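Local atomic coordinates of threonine phosphate decarboxylase-like enzyme (Sulfurospirillum multivorans, PDB entry 6OUX), a protein that catalyses the decarboxylation of L-serine O-phosphate to ethanolamine O-phosphate in norcobamide biosynthesis, with pyridoxal phosphate as its cofactor. Residues L195-A200 against D231-V236; P171-L176 against V202-I207; N52-E57 against K300-E305; F211-Y216 against K244-A249. All coordinates share one frame; numbering follows the deposited sequence.

Contact 1 (L195-A200 against D231-V236); sequences LLKRLA and DMYPNV
Lys197 NZ donates to Tyr233 OH at 3.0 Å. The lysine's CB leads away from the partner segment, and bends at chi3 (147°) and chi4 swing the ammonium back to the phenol, which is also hydrogen-bonded to His193. Asn235 holds the other end: its OD1 accepts from a water at 2.7 Å, and the same water donates to Leu196 O at 2.6 Å, so the end of helix 189-198 is bridged to the loop after helix 227-232. Asn235 ND2 adds a weak, bent bond to Leu199 O (3.1 Å, 124° at the hydrogen), while its stronger partner is Val202 O. Between these polar ends lies the Tyr233 ring. Leu196 CB stands over the middle of one face, 3.8 Å from the centroid and only 2° off the normal, a clear CH-pi contact; Met232 CG covers the opposite face near the rim. From the same leucine, CD1 reaches Tyr233 CD2 at 3.6 Å and CD2 meets Val236 CG2 at 3.9 Å. Tyr233 to Val236 form a type I turn that leads from helix 227-232 into strand 236-241. Helix 189-198 packs against this turn and, through Leu195 and the following Leu199, against helix 159-169, and Leu196 also rests on Ile205 of strand 204-208.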
loop_
_atom_site.group_PDB
_atom_site.type_symbol
_atom_site.label_atom_id
_atom_site.label_comp_id
_atom_site.label_asym_id
_atom_site.label_seq_id
_atom_site.Cartn_x
_atom_site.Cartn_y
_atom_site.Cartn_z
ATOM N N LEU A 195 32.144 3.264 12.805
ATOM C CA LEU A 195 31.660 4.133 11.717
ATOM C C LEU A 195 30.716 5.193 12.241
ATOM O O LEU A 195 30.908 6.407 11.974
ATOM C CB LEU A 195 31.027 3.298 10.602
ATOM C CG LEU A 195 30.394 4.013 9.387
ATOM C CD1 LEU A 195 30.376 3.089 8.176
ATOM C CD2 LEU A 195 28.975 4.566 9.658
ATOM N N LEU A 196 29.699 4.753 13.017
ATOM C CA LEU A 196 28.654 5.700 13.487
ATOM C C LEU A 196 29.162 6.720 14.515
ATOM O O LEU A 196 28.727 7.867 14.544
ATOM C CB LEU A 196 27.435 4.967 14.108
ATOM C CG LEU A 196 26.638 4.124 13.116
ATOM C CD1 LEU A 196 25.600 3.317 13.851
ATOM C CD2 LEU A 196 26.006 4.998 12.045
ATOM N N LYS A 197 30.086 6.322 15.339
ATOM C CA LYS A 197 30.715 7.306 16.205
ATOM C C LYS A 197 31.391 8.449 15.399
ATOM O O LYS A 197 31.192 9.638 15.702
ATOM C CB LYS A 197 31.729 6.643 17.108
ATOM C CG LYS A 197 31.069 5.804 18.169
ATOM C CD LYS A 197 32.118 5.078 19.010
ATOM C CE LYS A 197 31.646 4.921 20.458
ATOM N NZ LYS A 197 30.242 4.389 20.552
ATOM N N ARG A 198 32.171 8.057 14.409
ATOM C CA ARG A 198 32.890 9.003 13.530
ATOM C C ARG A 198 31.965 9.858 12.684
ATOM O O ARG A 198 32.325 11.007 12.320
ATOM C CB ARG A 198 33.863 8.229 12.648
ATOM C CG ARG A 198 34.650 9.019 11.636
ATOM C CD ARG A 198 35.898 8.272 11.161
ATOM N NE ARG A 198 36.616 9.066 10.179
ATOM C CZ ARG A 198 37.634 8.634 9.427
ATOM N NH1 ARG A 198 38.101 7.380 9.526
ATOM N NH2 ARG A 198 38.140 9.457 8.527
ATOM N N LEU A 199 30.805 9.316 12.308
ATOM C CA LEU A 199 29.843 10.069 11.484
ATOM C C LEU A 199 28.712 10.723 12.234
ATOM O O LEU A 199 27.661 11.017 11.668
ATOM C CB LEU A 199 29.321 9.179 10.369
ATOM C CG LEU A 199 30.446 8.671 9.449
ATOM C CD1 LEU A 199 29.828 7.871 8.310
ATOM C CD2 LEU A 199 31.297 9.797 8.836
ATOM N N ALA A 200 28.938 10.990 13.511
ATOM C CA ALA A 200 27.987 11.695 14.373
ATOM C C ALA A 200 27.528 13.034 13.866
ATOM O O ALA A 200 26.433 13.469 14.254
ATOM C CB ALA A 200 28.529 11.853 15.806
ATOM N N ASP A 231 19.168 3.068 19.227
ATOM C CA ASP A 231 19.105 3.565 20.597
ATOM C C ASP A 231 20.291 4.445 21.029
ATOM O O ASP A 231 20.104 5.373 21.852
ATOM C CB ASP A 231 18.939 2.451 21.602
ATOM C CG ASP A 231 17.590 1.810 21.562
ATOM O OD1 ASP A 231 16.583 2.352 20.996
ATOM O OD2 ASP A 231 17.590 0.701 22.116
ATOM N N MET A 232 21.473 4.179 20.449
ATOM C CA MET A 232 22.699 4.806 20.858
ATOM C C MET A 232 23.018 6.088 20.071
ATOM O O MET A 232 23.607 6.993 20.622
ATOM C CB MET A 232 23.878 3.795 20.760
ATOM C CG MET A 232 25.245 4.335 21.261
ATOM S SD MET A 232 26.519 3.052 21.394
ATOM C CE MET A 232 25.715 1.898 22.455
ATOM N N TYR A 233 22.632 6.173 18.793
ATOM C CA TYR A 233 23.090 7.215 17.888
ATOM C C TYR A 233 21.912 8.057 17.414
ATOM O O TYR A 233 21.099 7.598 16.625
ATOM C CB TYR A 233 23.834 6.608 16.729
ATOM C CG TYR A 233 25.041 5.816 17.152
ATOM C CD1 TYR A 233 26.194 6.461 17.640
ATOM C CD2 TYR A 233 25.011 4.413 17.177
ATOM C CE1 TYR A 233 27.266 5.740 18.067
ATOM C CE2 TYR A 233 26.072 3.707 17.633
ATOM C CZ TYR A 233 27.201 4.371 18.044
ATOM O OH TYR A 233 28.244 3.607 18.472
ATOM N N PRO A 234 21.805 9.323 17.861
ATOM C CA PRO A 234 20.599 10.114 17.551
ATOM C C PRO A 234 20.388 10.503 16.082
ATOM O O PRO A 234 19.310 10.958 15.739
ATOM C CB PRO A 234 20.783 11.392 18.402
ATOM C CG PRO A 234 22.232 11.477 18.621
ATOM C CD PRO A 234 22.719 10.059 18.729
ATOM N N ASN A 235 21.380 10.275 15.225
ATOM C CA ASN A 235 21.224 10.528 13.803
ATOM C C ASN A 235 20.842 9.278 12.977
ATOM O O ASN A 235 20.762 9.374 11.763
ATOM C CB ASN A 235 22.464 11.172 13.184
ATOM C CG ASN A 235 23.660 10.295 13.233
ATOM O OD1 ASN A 235 23.694 9.299 13.984
ATOM N ND2 ASN A 235 24.714 10.725 12.570
ATOM N N VAL A 236 20.669 8.132 13.623
ATOM C CA VAL A 236 20.323 6.914 12.924
ATOM C C VAL A 236 18.820 6.762 12.657
ATOM O O VAL A 236 17.978 6.905 13.565
ATOM C CB VAL A 236 20.927 5.707 13.632
ATOM C CG1 VAL A 236 20.356 4.361 13.138
ATOM C CG2 VAL A 236 22.436 5.735 13.422
HETATM O O HOH W 1 26.225 8.658 14.528
#

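Contact 2 (P171-L176 against V202-I207); sequences PDTVVL and VPRIII
Three straight backbone bonds join the parallel strands: Val174 N to Arg204 O, Ile206 N to Val174 O and Leu176 N to Ile206 O, each 2.9 Å. Val174 thus uses both its N-H and its carbonyl on residues flanking Ile205, the alternation of a parallel pair. At the strand entrance the pattern loosens, and Arg204 N makes only a weak bond to Asp172 O. Side chains take over there. Arg204, bent at chi3 (-71°), lays its guanidinium edge along Asp172 and Thr173: NE donates to Thr173 OG1 at 3.0 Å, and NH2 forms a salt bridge with Asp172 OD1 at 3.1 Å. Both acceptors lie close to the guanidinium plane, but the carboxylate is turned 58° against it, so NH2 meets OD1 from above the carboxylate plane. Thr173 OG1 donates a short hydrogen bond, 2.5 Å, to the anti lone pair of Asp172 OD1. On the same face of the sheet, Thr173 CG2 touches Ile206 CD1 at 3.6 Å. The second shell fixes the aspartate, since OD2 accepts from the backbone N of Gln122 and of Lys123, where the neighbouring strand 123-128 begins. Opposite, Val174, Leu176, Ile205 and Ile207 face helices 159-169 and 189-198; the latter is the crossover of this beta-alpha-beta unit in the seven-stranded sheet of the fold type I enzymes. With OD1 gripped by two donors and OD2 by two amides, Asp172 would be expected to stay ionised, and the threonine hydroxyl, giving to OD1 and accepting from NE, has its rotation settled.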
loop_
_atom_site.group_PDB
_atom_site.type_symbol
_atom_site.label_atom_id
_atom_site.label_comp_id
_atom_site.label_asym_id
_atom_site.label_seq_id
_atom_site.Cartn_x
_atom_site.Cartn_y
_atom_site.Cartn_z
ATOM N N PRO A 171 27.660 15.199 3.032
ATOM C CA PRO A 171 26.280 14.992 2.701
ATOM C C PRO A 171 25.412 15.229 3.925
ATOM O O PRO A 171 25.843 15.026 5.039
ATOM C CB PRO A 171 26.253 13.514 2.288
ATOM C CG PRO A 171 27.227 12.891 3.201
ATOM C CD PRO A 171 28.333 13.943 3.392
ATOM N N ASP A 172 24.174 15.661 3.746
ATOM C CA ASP A 172 23.323 15.715 4.888
ATOM C C ASP A 172 22.688 14.338 5.212
ATOM O O ASP A 172 22.156 14.144 6.318
ATOM C CB ASP A 172 22.220 16.749 4.723
ATOM C CG ASP A 172 21.374 16.520 3.499
ATOM O OD1 ASP A 172 20.486 15.635 3.520
ATOM O OD2 ASP A 172 21.578 17.248 2.490
ATOM N N THR A 173 22.650 13.432 4.225
ATOM C CA THR A 173 21.951 12.126 4.359
ATOM C C THR A 173 22.848 11.061 3.734
ATOM O O THR A 173 23.463 11.269 2.657
ATOM C CB THR A 173 20.606 12.151 3.633
ATOM O OG1 THR A 173 19.829 13.263 4.110
ATOM C CG2 THR A 173 19.768 10.820 3.837
ATOM N N VAL A 174 22.994 9.957 4.440
ATOM C CA VAL A 174 23.674 8.787 3.908
ATOM C C VAL A 174 22.703 7.572 3.932
ATOM O O VAL A 174 21.828 7.507 4.811
ATOM C CB VAL A 174 24.882 8.565 4.823
ATOM C CG1 VAL A 174 25.372 7.172 4.866
ATOM C CG2 VAL A 174 25.973 9.626 4.519
ATOM N N VAL A 175 22.815 6.698 2.925
ATOM C CA VAL A 175 22.083 5.367 2.898
ATOM C C VAL A 175 23.072 4.198 2.920
ATOM O O VAL A 175 23.942 4.129 2.074
ATOM C CB VAL A 175 21.202 5.218 1.687
ATOM C CG1 VAL A 175 20.386 3.895 1.726
ATOM C CG2 VAL A 175 20.278 6.405 1.542
ATOM N N LEU A 176 22.982 3.343 3.957
ATOM C CA LEU A 176 23.765 2.140 4.063
ATOM C C LEU A 176 22.759 0.959 4.042
ATOM O O LEU A 176 21.650 1.010 4.609
ATOM C CB LEU A 176 24.603 2.096 5.334
ATOM C CG LEU A 176 25.619 3.238 5.579
ATOM C CD1 LEU A 176 26.297 3.155 6.928
ATOM C CD2 LEU A 176 26.689 3.217 4.498
ATOM N N VAL A 202 26.806 13.768 10.719
ATOM C CA VAL A 202 25.834 13.673 9.634
ATOM C C VAL A 202 24.380 13.768 10.208
ATOM O O VAL A 202 24.037 13.059 11.166
ATOM C CB VAL A 202 26.039 12.319 8.830
ATOM C CG1 VAL A 202 25.007 12.189 7.738
ATOM C CG2 VAL A 202 27.465 12.207 8.309
ATOM N N PRO A 203 23.493 14.573 9.577
ATOM C CA PRO A 203 22.142 14.683 10.034
ATOM C C PRO A 203 21.323 13.347 10.047
ATOM O O PRO A 203 20.618 13.029 11.017
ATOM C CB PRO A 203 21.563 15.691 9.064
ATOM C CG PRO A 203 22.722 16.608 8.763
ATOM C CD PRO A 203 23.790 15.602 8.566
ATOM N N ARG A 204 21.453 12.553 8.995
ATOM C CA ARG A 204 20.626 11.352 8.819
ATOM C C ARG A 204 21.473 10.239 8.280
ATOM O O ARG A 204 22.027 10.380 7.184
ATOM C CB ARG A 204 19.456 11.634 7.825
ATOM C CG ARG A 204 18.318 12.507 8.399
ATOM C CD ARG A 204 17.435 13.011 7.283
ATOM N NE ARG A 204 18.162 14.003 6.538
ATOM C CZ ARG A 204 18.282 15.282 6.935
ATOM N NH1 ARG A 204 17.708 15.721 8.054
ATOM N NH2 ARG A 204 18.991 16.140 6.217
ATOM N N ILE A 205 21.562 9.135 9.037
ATOM C CA ILE A 205 22.231 7.954 8.588
ATOM C C ILE A 205 21.157 6.867 8.567
ATOM O O ILE A 205 20.716 6.401 9.643
ATOM C CB ILE A 205 23.416 7.542 9.510
ATOM C CG1 ILE A 205 24.470 8.674 9.522
ATOM C CG2 ILE A 205 23.944 6.203 9.008
ATOM C CD1 ILE A 205 25.654 8.400 10.392
ATOM N N ILE A 206 20.729 6.541 7.348
ATOM C CA ILE A 206 19.666 5.601 7.076
ATOM C C ILE A 206 20.278 4.261 6.870
ATOM O O ILE A 206 21.183 4.109 6.037
ATOM C CB ILE A 206 18.893 5.949 5.795
ATOM C CG1 ILE A 206 18.119 7.257 6.015
ATOM C CG2 ILE A 206 17.972 4.796 5.432
ATOM C CD1 ILE A 206 17.736 7.939 4.734
ATOM N N ILE A 207 19.846 3.289 7.662
ATOM C CA ILE A 207 20.411 1.941 7.567
ATOM C C ILE A 207 19.280 0.994 7.260
ATOM O O ILE A 207 18.390 0.762 8.115
ATOM C CB ILE A 207 21.098 1.494 8.890
ATOM C CG1 ILE A 207 22.147 2.512 9.332
ATOM C CG2 ILE A 207 21.705 0.129 8.684
ATOM C CD1 ILE A 207 22.823 2.287 10.683
#

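Contact 3 (N52-E57 against K300-E305); sequences NPYASE and KQYIKE
This is a helix-to-helix contact in which the capped start of helix 53-68 meets the side of helix 289-314. The short axes run nearly antiparallel, at 153° and 9.6 Å apart at closest approach, a spacing that large side chains fill. Asn52 is the N-cap: its OD1 accepts weakly from Tyr54 N (2.9 Å) and from Ala55 N (3.3 Å), and ND2 is bonded to Ala298 O on the partner helix. With CG anti to the backbone N, the cap reaches tip to tip toward Tyr302, and its amide stacks on the ring at an interplanar angle of 29°. ND2 comes within 3.3 Å of Tyr302 CB, while Asn52 CB stands over the ring face in a CH-pi contact. Two residues on, Tyr54 meets two side chains of helix 289-314, one over a face and one at its edge. Gln301, extended beyond CG, crosses it: CG lies over the ring centre and the amide stacks almost flat toward the rim, at 19°, with CD 3.5 Å from Tyr54 CD1. Tyr302 comes in at the edge of that ring, CD1 to Tyr54 CD2 at 3.9 Å. The phenols are satisfied beyond the two segments, Tyr54 OH by Arg375 N and Tyr302 OH by Gly372 O. Gly372 follows strand 367-371, which carries the substrate-binding Arg369, about 10 Å from Tyr302 between side chains, and Arg375 begins helix 375-388, so both helices are tied to the link between that strand and that helix. Beside the cap, Pro53 CD touches Tyr302 CE1 at 3.6 Å.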
loop_
_atom_site.group_PDB
_atom_site.type_symbol
_atom_site.label_atom_id
_atom_site.label_comp_id
_atom_site.label_asym_id
_atom_site.label_seq_id
_atom_site.Cartn_x
_atom_site.Cartn_y
_atom_site.Cartn_z
ATOM N N ASN A 52 12.285 -16.246 2.558
ATOM C CA ASN A 52 12.731 -17.415 3.261
ATOM C C ASN A 52 11.544 -18.411 3.097
ATOM O O ASN A 52 10.512 -18.231 3.718
ATOM C CB ASN A 52 13.055 -17.083 4.746
ATOM C CG ASN A 52 13.312 -18.344 5.603
ATOM O OD1 ASN A 52 13.128 -19.503 5.154
ATOM N ND2 ASN A 52 13.674 -18.139 6.818
ATOM N N PRO A 53 11.706 -19.442 2.281
ATOM C CA PRO A 53 10.594 -20.346 2.040
ATOM C C PRO A 53 10.167 -21.127 3.293
ATOM O O PRO A 53 8.962 -21.444 3.437
ATOM C CB PRO A 53 11.075 -21.240 0.884
ATOM C CG PRO A 53 12.567 -21.099 0.859
ATOM C CD PRO A 53 12.925 -19.807 1.516
ATOM N N TYR A 54 11.066 -21.324 4.240
ATOM C CA TYR A 54 10.679 -21.923 5.527
ATOM C C TYR A 54 9.817 -21.003 6.411
ATOM O O TYR A 54 8.874 -21.435 7.068
ATOM C CB TYR A 54 11.905 -22.425 6.280
ATOM C CG TYR A 54 12.781 -23.392 5.491
ATOM C CD1 TYR A 54 12.430 -24.731 5.327
ATOM C CD2 TYR A 54 13.954 -22.972 4.924
ATOM C CE1 TYR A 54 13.244 -25.620 4.622
ATOM C CE2 TYR A 54 14.798 -23.845 4.245
ATOM C CZ TYR A 54 14.447 -25.173 4.065
ATOM O OH TYR A 54 15.323 -26.036 3.365
ATOM N N ALA A 55 10.073 -19.699 6.395
ATOM C CA ALA A 55 9.168 -18.817 7.109
ATOM C C ALA A 55 7.854 -18.639 6.363
ATOM O O ALA A 55 6.839 -18.405 6.971
ATOM C CB ALA A 55 9.798 -17.461 7.305
ATOM N N SER A 56 7.937 -18.585 5.048
ATOM C CA SER A 56 6.767 -18.387 4.244
ATOM C C SER A 56 5.733 -19.545 4.505
ATOM O O SER A 56 4.582 -19.281 4.785
ATOM C CB SER A 56 7.256 -18.312 2.793
ATOM O OG SER A 56 6.139 -18.293 1.991
ATOM N N GLU A 57 6.203 -20.794 4.517
ATOM C CA GLU A 57 5.386 -21.996 4.800
ATOM C C GLU A 57 4.820 -21.894 6.196
ATOM O O GLU A 57 3.646 -22.145 6.370
ATOM C CB GLU A 57 6.171 -23.337 4.675
ATOM C CG GLU A 57 6.782 -23.592 3.306
ATOM C CD GLU A 57 7.145 -25.036 2.979
ATOM O OE1 GLU A 57 7.104 -25.926 3.872
ATOM O OE2 GLU A 57 7.508 -25.281 1.800
ATOM N N LYS A 300 16.869 -19.839 11.539
ATOM C CA LYS A 300 18.083 -20.613 11.701
ATOM C C LYS A 300 18.226 -21.765 10.728
ATOM O O LYS A 300 19.311 -21.989 10.220
ATOM C CB LYS A 300 18.280 -21.145 13.119
ATOM C CG LYS A 300 18.494 -20.076 14.149
ATOM C CD LYS A 300 19.064 -20.642 15.456
ATOM C CE LYS A 300 18.038 -20.834 16.527
ATOM N NZ LYS A 300 18.222 -19.964 17.725
ATOM N N GLN A 301 17.115 -22.434 10.422
ATOM C CA GLN A 301 17.097 -23.465 9.417
ATOM C C GLN A 301 17.485 -22.929 8.065
ATOM O O GLN A 301 18.279 -23.561 7.325
ATOM C CB GLN A 301 15.685 -24.071 9.385
ATOM C CG GLN A 301 15.363 -25.088 8.328
ATOM C CD GLN A 301 13.917 -25.556 8.436
ATOM O OE1 GLN A 301 13.020 -24.796 8.862
ATOM N NE2 GLN A 301 13.674 -26.765 8.028
ATOM N N TYR A 302 16.910 -21.782 7.702
ATOM C CA TYR A 302 17.253 -21.122 6.456
ATOM C C TYR A 302 18.739 -20.663 6.388
ATOM O O TYR A 302 19.386 -20.832 5.354
ATOM C CB TYR A 302 16.331 -19.942 6.169
ATOM C CG TYR A 302 16.540 -19.378 4.781
ATOM C CD1 TYR A 302 16.190 -20.044 3.647
ATOM C CD2 TYR A 302 17.164 -18.166 4.625
ATOM C CE1 TYR A 302 16.417 -19.510 2.377
ATOM C CE2 TYR A 302 17.396 -17.625 3.369
ATOM C CZ TYR A 302 16.981 -18.280 2.256
ATOM O OH TYR A 302 17.255 -17.680 1.049
ATOM N N ILE A 303 19.270 -20.077 7.441
ATOM C CA ILE A 303 20.690 -19.738 7.432
ATOM C C ILE A 303 21.558 -21.000 7.242
ATOM O O ILE A 303 22.567 -20.979 6.459
ATOM C CB ILE A 303 21.090 -19.047 8.728
ATOM C CG1 ILE A 303 20.448 -17.678 8.816
ATOM C CG2 ILE A 303 22.600 -18.980 8.946
ATOM C CD1 ILE A 303 20.603 -17.044 10.179
ATOM N N LYS A 304 21.180 -22.100 7.895
ATOM C CA LYS A 304 21.962 -23.343 7.760
ATOM C C LYS A 304 21.901 -23.839 6.338
ATOM O O LYS A 304 22.925 -24.228 5.772
ATOM C CB LYS A 304 21.573 -24.427 8.763
ATOM C CG LYS A 304 21.999 -24.079 10.189
ATOM C CD LYS A 304 21.527 -25.125 11.207
ATOM C CE LYS A 304 21.622 -24.515 12.611
ATOM N NZ LYS A 304 20.877 -25.293 13.623
ATOM N N GLU A 305 20.736 -23.741 5.696
ATOM C CA GLU A 305 20.686 -24.116 4.337
ATOM C C GLU A 305 21.490 -23.181 3.400
ATOM O O GLU A 305 22.095 -23.701 2.472
ATOM C CB GLU A 305 19.217 -24.269 3.886
ATOM C CG GLU A 305 18.960 -24.643 2.459
ATOM C CD GLU A 305 19.795 -25.812 1.934
ATOM O OE1 GLU A 305 20.000 -26.764 2.747
ATOM O OE2 GLU A 305 20.239 -25.750 0.715
#

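Contact 4 (F211-Y216 against K244-A249); sequences FIHFAY and KDFGIA
Two loops that follow the C-terminal ends of adjacent parallel strands of the seven-stranded sheet meet here, one after strand 204-208 with a 3-10 turn at 212-214, the other after strand 236-241; in the fold type I enzymes such loops at the strand ends build the active site. Asp245 carries the contact. Its CB packs on Phe214 CZ at 3.6 Å. The chi1 of 56° sets CG in the crowded position between the backbone N and the carbonyl carbon, which folds OD1 back onto its own chain. OD1 accepts from Phe246 N at 2.7 Å, the donor standing 33° out of the carboxylate plane. OD2 points the other way and lies over one face of the His213 ring, 3.1 Å above the plane and toward the rim; its main partner is Lys240, and this salt bridge pairs the buried carboxylate with a positive charge. An edge of the His213 ring turns toward the face of Phe246 in an offset edge-to-face pair, centroids 5.6 Å apart and planes at 73°. The Phe214 ring presents its edge to the backbone, CZ 3.5 Å from Lys244 O. Phe211 lies about 4 Å, between side chains, from substrate-binding Asn181, so this packing borders the substrate pocket. On that side the extended Lys244 chain lies against Phe211, CD to CE1 at 3.9 Å.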
loop_
_atom_site.group_PDB
_atom_site.type_symbol
_atom_site.label_atom_id
_atom_site.label_comp_id
_atom_site.label_asym_id
_atom_site.label_seq_id
_atom_site.Cartn_x
_atom_site.Cartn_y
_atom_site.Cartn_z
ATOM N N PHE A 211 17.925 -7.431 5.294
ATOM C CA PHE A 211 18.501 -8.807 5.282
ATOM C C PHE A 211 19.230 -9.287 6.522
ATOM O O PHE A 211 19.919 -10.339 6.475
ATOM C CB PHE A 211 19.412 -8.923 4.029
ATOM C CG PHE A 211 18.688 -8.529 2.781
ATOM C CD1 PHE A 211 17.640 -9.292 2.336
ATOM C CD2 PHE A 211 18.959 -7.342 2.132
ATOM C CE1 PHE A 211 16.921 -8.934 1.216
ATOM C CE2 PHE A 211 18.210 -6.957 1.046
ATOM C CZ PHE A 211 17.208 -7.761 0.575
ATOM N N ILE A 212 19.153 -8.540 7.627
ATOM C CA ILE A 212 20.038 -8.781 8.759
ATOM C C ILE A 212 19.673 -10.086 9.518
ATOM O O ILE A 212 20.505 -10.676 10.175
ATOM C CB ILE A 212 20.085 -7.587 9.751
ATOM C CG1 ILE A 212 21.374 -7.652 10.611
ATOM C CG2 ILE A 212 18.816 -7.485 10.581
ATOM C CD1 ILE A 212 21.671 -6.412 11.401
ATOM N N HIS A 213 18.460 -10.550 9.352
ATOM C CA HIS A 213 18.012 -11.834 9.969
ATOM C C HIS A 213 18.773 -13.047 9.380
ATOM O O HIS A 213 18.766 -14.111 9.960
ATOM C CB HIS A 213 16.509 -12.066 9.697
ATOM C CG HIS A 213 15.591 -11.473 10.692
ATOM N ND1 HIS A 213 15.911 -10.383 11.486
ATOM C CD2 HIS A 213 14.296 -11.776 10.966
ATOM C CE1 HIS A 213 14.855 -10.063 12.212
ATOM N NE2 HIS A 213 13.876 -10.905 11.931
ATOM N N PHE A 214 19.416 -12.894 8.231
ATOM C CA PHE A 214 20.225 -13.925 7.574
ATOM C C PHE A 214 21.676 -13.891 7.936
ATOM O O PHE A 214 22.367 -14.844 7.624
ATOM C CB PHE A 214 20.018 -13.886 6.049
ATOM C CG PHE A 214 18.568 -13.851 5.683
ATOM C CD1 PHE A 214 17.743 -14.918 6.035
ATOM C CD2 PHE A 214 17.998 -12.738 5.135
ATOM C CE1 PHE A 214 16.391 -14.865 5.773
ATOM C CE2 PHE A 214 16.632 -12.686 4.852
ATOM C CZ PHE A 214 15.834 -13.742 5.199
ATOM N N ALA A 215 22.116 -12.887 8.682
ATOM C CA ALA A 215 23.539 -12.770 9.061
ATOM C C ALA A 215 23.774 -13.364 10.458
ATOM O O ALA A 215 22.837 -13.590 11.280
ATOM C CB ALA A 215 23.994 -11.307 9.023
ATOM N N TYR A 216 25.033 -13.626 10.742
ATOM C CA TYR A 216 25.343 -14.145 12.066
ATOM C C TYR A 216 26.745 -13.726 12.443
ATOM O O TYR A 216 27.579 -13.602 11.571
ATOM C CB TYR A 216 25.144 -15.687 12.129
ATOM C CG TYR A 216 25.959 -16.472 11.150
ATOM C CD1 TYR A 216 25.492 -16.686 9.862
ATOM C CD2 TYR A 216 27.233 -16.936 11.467
ATOM C CE1 TYR A 216 26.238 -17.340 8.927
ATOM C CE2 TYR A 216 27.997 -17.638 10.524
ATOM C CZ TYR A 216 27.488 -17.826 9.255
ATOM O OH TYR A 216 28.194 -18.485 8.306
ATOM N N LYS A 244 10.737 -9.767 3.194
ATOM C CA LYS A 244 11.792 -10.625 2.682
ATOM C C LYS A 244 12.378 -11.636 3.675
ATOM O O LYS A 244 13.236 -12.460 3.291
ATOM C CB LYS A 244 12.883 -9.768 2.071
ATOM C CG LYS A 244 12.335 -8.951 0.909
ATOM C CD LYS A 244 13.247 -7.804 0.540
ATOM C CE LYS A 244 12.513 -6.852 -0.382
ATOM N NZ LYS A 244 13.502 -6.133 -1.230
ATOM N N ASP A 245 11.940 -11.573 4.936
ATOM C CA ASP A 245 12.387 -12.533 5.955
ATOM C C ASP A 245 11.191 -13.300 6.529
ATOM O O ASP A 245 11.129 -14.528 6.409
ATOM C CB ASP A 245 13.314 -11.877 7.012
ATOM C CG ASP A 245 12.701 -10.659 7.724
ATOM O OD1 ASP A 245 11.530 -10.293 7.514
ATOM O OD2 ASP A 245 13.423 -10.043 8.519
ATOM N N PHE A 246 10.219 -12.600 7.118
ATOM C CA PHE A 246 8.964 -13.269 7.552
ATOM C C PHE A 246 8.177 -13.763 6.324
ATOM O O PHE A 246 7.191 -14.468 6.485
ATOM C CB PHE A 246 8.088 -12.382 8.440
ATOM C CG PHE A 246 8.746 -11.963 9.740
ATOM C CD1 PHE A 246 8.742 -12.810 10.853
ATOM C CD2 PHE A 246 9.362 -10.711 9.867
ATOM C CE1 PHE A 246 9.342 -12.417 12.050
ATOM C CE2 PHE A 246 9.948 -10.319 11.060
ATOM C CZ PHE A 246 9.942 -11.171 12.153
ATOM N N GLY A 247 8.629 -13.355 5.122
ATOM C CA GLY A 247 8.435 -14.104 3.878
ATOM C C GLY A 247 6.986 -14.234 3.571
ATOM O O GLY A 247 6.335 -15.100 4.137
ATOM N N ILE A 248 6.487 -13.415 2.657
ATOM C CA ILE A 248 5.048 -13.264 2.447
ATOM C C ILE A 248 4.864 -12.294 1.304
ATOM O O ILE A 248 4.607 -11.115 1.519
ATOM C CB ILE A 248 4.328 -12.741 3.717
ATOM C CG1 ILE A 248 4.281 -13.823 4.782
ATOM C CG2 ILE A 248 2.883 -12.377 3.416
ATOM C CD1 ILE A 248 3.934 -13.269 6.147
ATOM N N ALA A 249 4.980 -12.841 0.099
ATOM C CA ALA A 249 5.093 -12.081 -1.145
ATOM C C ALA A 249 4.018 -11.023 -1.344
ATOM O O ALA A 249 4.334 -9.836 -1.453
ATOM C CB ALA A 249 5.095 -13.045 -2.341
#

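In the fold
Contacts 1 and 2 belong to one layered unit: helix 189-198 bridges the two strands of contact 2 and carries contact 1, and Asn235 hydrogen-bonds to Val202 and Ile205. Contact 2 is regular backbone pairing inside the sheet, with charge only at its entrance; contact 1, farther from the chain centre, mixes buried packing with an exposed lysine and a bridging water. Contacts 3 and 4 form a second cluster, centres 9 Å apart, where Tyr302 meets Phe214 and Ala55 packs on the backbone of Asp245. Both rely on aromatic rings; contact 4, the more central and nearer the substrate-binding residues, adds a buried carboxylate, while contact 3 is partly exposed.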